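Local coordinates for SeviL (Septifer virgatus, PDB 6LF2), which binds the glycans of asialo-GM1 and GM1b as an R-type lectin of beta-trefoil fold, probably recognising cell-surface glycolipids, at residues Glu87-Pro90 and Glu91-Gly94. Numbering follows the deposited sequence.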
ATOM      1  N   GLU B  87      13.151  -6.976   9.028  1.00 12.12           N
ATOM      2  CA  GLU B  87      13.112  -8.386   9.403  1.00 12.25           C
ATOM      3  C   GLU B  87      11.964  -9.038   8.644  1.00 11.23           C
ATOM      4  O   GLU B  87      10.795  -8.770   8.934  1.00 14.19           O
ATOM      5  CB  GLU B  87      12.937  -8.544  10.907  1.00 13.46           C
ATOM      6  CG  GLU B  87      12.920  -9.995  11.382  1.00 23.26           C
ATOM      7  CD  GLU B  87      12.673 -10.117  12.881  1.00 30.46           C
ATOM      8  OE1 GLU B  87      13.577  -9.762  13.678  1.00 24.05           O
ATOM      9  OE2 GLU B  87      11.563 -10.556  13.263  1.00 27.13           O
ATOM     10  N   GLU B  88      12.293  -9.879   7.671  1.00 18.32           N
ATOM     11  CA  GLU B  88      11.245 -10.443   6.840  1.00 13.76           C
ATOM     12  C   GLU B  88      10.351 -11.345   7.683  1.00 15.80           C
ATOM     13  O   GLU B  88      10.804 -11.999   8.628  1.00 17.12           O
ATOM     14  CB  GLU B  88      11.835 -11.200   5.651  1.00 23.16           C
ATOM     15  CG  GLU B  88      12.467 -12.528   5.972  1.00 27.91           C
ATOM     16  CD  GLU B  88      13.039 -13.183   4.732  1.00 40.33           C
ATOM     17  OE1 GLU B  88      13.135 -12.489   3.694  1.00 35.44           O
ATOM     18  OE2 GLU B  88      13.385 -14.386   4.793  1.00 51.94           O
ATOM     19  N   VAL B  89       9.058 -11.312   7.376  1.00 12.84           N
ATOM     20  CA  VAL B  89       8.067 -12.150   8.041  1.00 10.22           C
ATOM     21  C   VAL B  89       7.956 -13.440   7.232  1.00 11.53           C
ATOM     22  O   VAL B  89       7.409 -13.407   6.120  1.00 13.76           O
ATOM     23  CB  VAL B  89       6.714 -11.433   8.133  1.00 12.47           C
ATOM     24  CG1 VAL B  89       5.652 -12.335   8.714  1.00 10.41           C
ATOM     25  CG2 VAL B  89       6.845 -10.152   8.947  1.00 11.30           C
ATOM     26  N   PRO B  90       8.447 -14.574   7.737  1.00 12.70           N
ATOM     27  CA  PRO B  90       8.481 -15.788   6.902  1.00 12.88           C
ATOM     28  C   PRO B  90       7.118 -16.199   6.376  1.00 14.01           C
ATOM     29  O   PRO B  90       6.990 -16.602   5.211  1.00 15.67           O
ATOM     30  CB  PRO B  90       9.047 -16.855   7.855  1.00 19.29           C
ATOM     31  CG  PRO B  90       9.671 -16.117   8.967  1.00 15.50           C
ATOM     32  CD  PRO B  90       8.988 -14.791   9.089  1.00 13.71           C
ATOM     33  N   GLU B  91       6.089 -16.099   7.211  1.00 11.41           N
ATOM     34  CA  GLU B  91       4.763 -16.581   6.857  1.00 10.54           C
ATOM     35  C   GLU B  91       3.976 -15.616   5.980  1.00 11.72           C
ATOM     36  O   GLU B  91       2.931 -16.012   5.449  1.00 14.99           O
ATOM     37  CB  GLU B  91       3.971 -16.895   8.136  1.00  9.51           C
ATOM     38  CG  GLU B  91       3.588 -15.686   9.000  1.00 11.71           C
ATOM     39  CD  GLU B  91       4.623 -15.302  10.046  1.00 11.44           C
ATOM     40  OE1 GLU B  91       5.814 -15.667   9.902  1.00 12.01           O
ATOM     41  OE2 GLU B  91       4.244 -14.613  11.027  1.00 12.00           O
ATOM     42  N   ASP B  92       4.446 -14.381   5.794  1.00  9.63           N
ATOM     43  CA  ASP B  92       3.722 -13.360   5.022  1.00 11.65           C
ATOM     44  C   ASP B  92       4.693 -12.710   4.044  1.00 12.03           C
ATOM     45  O   ASP B  92       5.264 -11.654   4.338  1.00 11.73           O
ATOM     46  CB  ASP B  92       3.090 -12.309   5.936  1.00 10.61           C
ATOM     47  CG  ASP B  92       2.044 -12.890   6.860  1.00 14.77           C
ATOM     48  OD1 ASP B  92       1.226 -13.728   6.409  1.00 15.68           O
ATOM     49  OD2 ASP B  92       2.050 -12.505   8.044  1.00 13.11           O
ATOM     50  N   LYS B  93       4.848 -13.326   2.873  1.00 12.84           N
ATOM     51  CA  LYS B  93       5.744 -12.788   1.863  1.00 12.09           C
ATOM     52  C   LYS B  93       5.363 -11.350   1.530  1.00 10.84           C
ATOM     53  O   LYS B  93       4.183 -11.014   1.388  1.00 12.85           O
ATOM     54  CB  LYS B  93       5.700 -13.661   0.612  1.00 19.38           C
ATOM     55  CG  LYS B  93       6.357 -15.017   0.806  1.00 24.56           C
ATOM     56  CD  LYS B  93       7.862 -14.857   1.009  1.00 36.28           C
ATOM     57  CE  LYS B  93       8.576 -16.199   1.171  1.00 44.02           C
ATOM     58  NZ  LYS B  93       8.472 -16.740   2.557  1.00 37.14           N
ATOM     59  N   GLY B  94       6.378 -10.493   1.437  1.00 10.85           N
ATOM     60  CA  GLY B  94       6.176  -9.091   1.150  1.00 11.43           C
ATOM     61  C   GLY B  94       6.116  -8.199   2.366  1.00  9.74           C
ATOM     62  O   GLY B  94       6.194  -6.971   2.218  1.00 12.51           O
TER
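V89 and D92 close a type I beta turn through the backbone, D92 N giving its hydrogen to V89 O at 3.1 Å. The donor stands above the carbonyl plane of V89, 58° out of it. A second, weak hydrogen bond comes from the residue after the turn: the ammonium of K93 reaches P90 O, NZ to O 3.0 Å. The lysine starts out pointing away from P90 and comes back because its chain bends twice, so that the aliphatic part arches beside the turn. K93 also packs on Y132 of the second subunit.

The turn belongs to the hairpin loop that joins strands 84-88 and 96-100 of the beta-trefoil, at the surface of the domain; V89 and F95 are still paired through their backbones at the base of this loop.

Van der Waals contact centres on V89 CG1, set anti to the backbone N (chi1 175°). This methyl sits over the face of the E91 carboxylate, CG1 to CD 3.4 Å and almost equally far from both oxygens. D92 touches the same methyl with CB and OD2, OD2 to CG1 3.7 Å. E91 is folded at chi2 (-89°), which turns its carboxylate back over the start of the turn, with OE1 3.4 Å from P90 CD. P90 and E91 side chains run alongside each other.

K125, outside the loop, forms salt bridges with both E91 OE2 and D92 OD2, which probably offsets the repulsion between the two carboxylates beside V89.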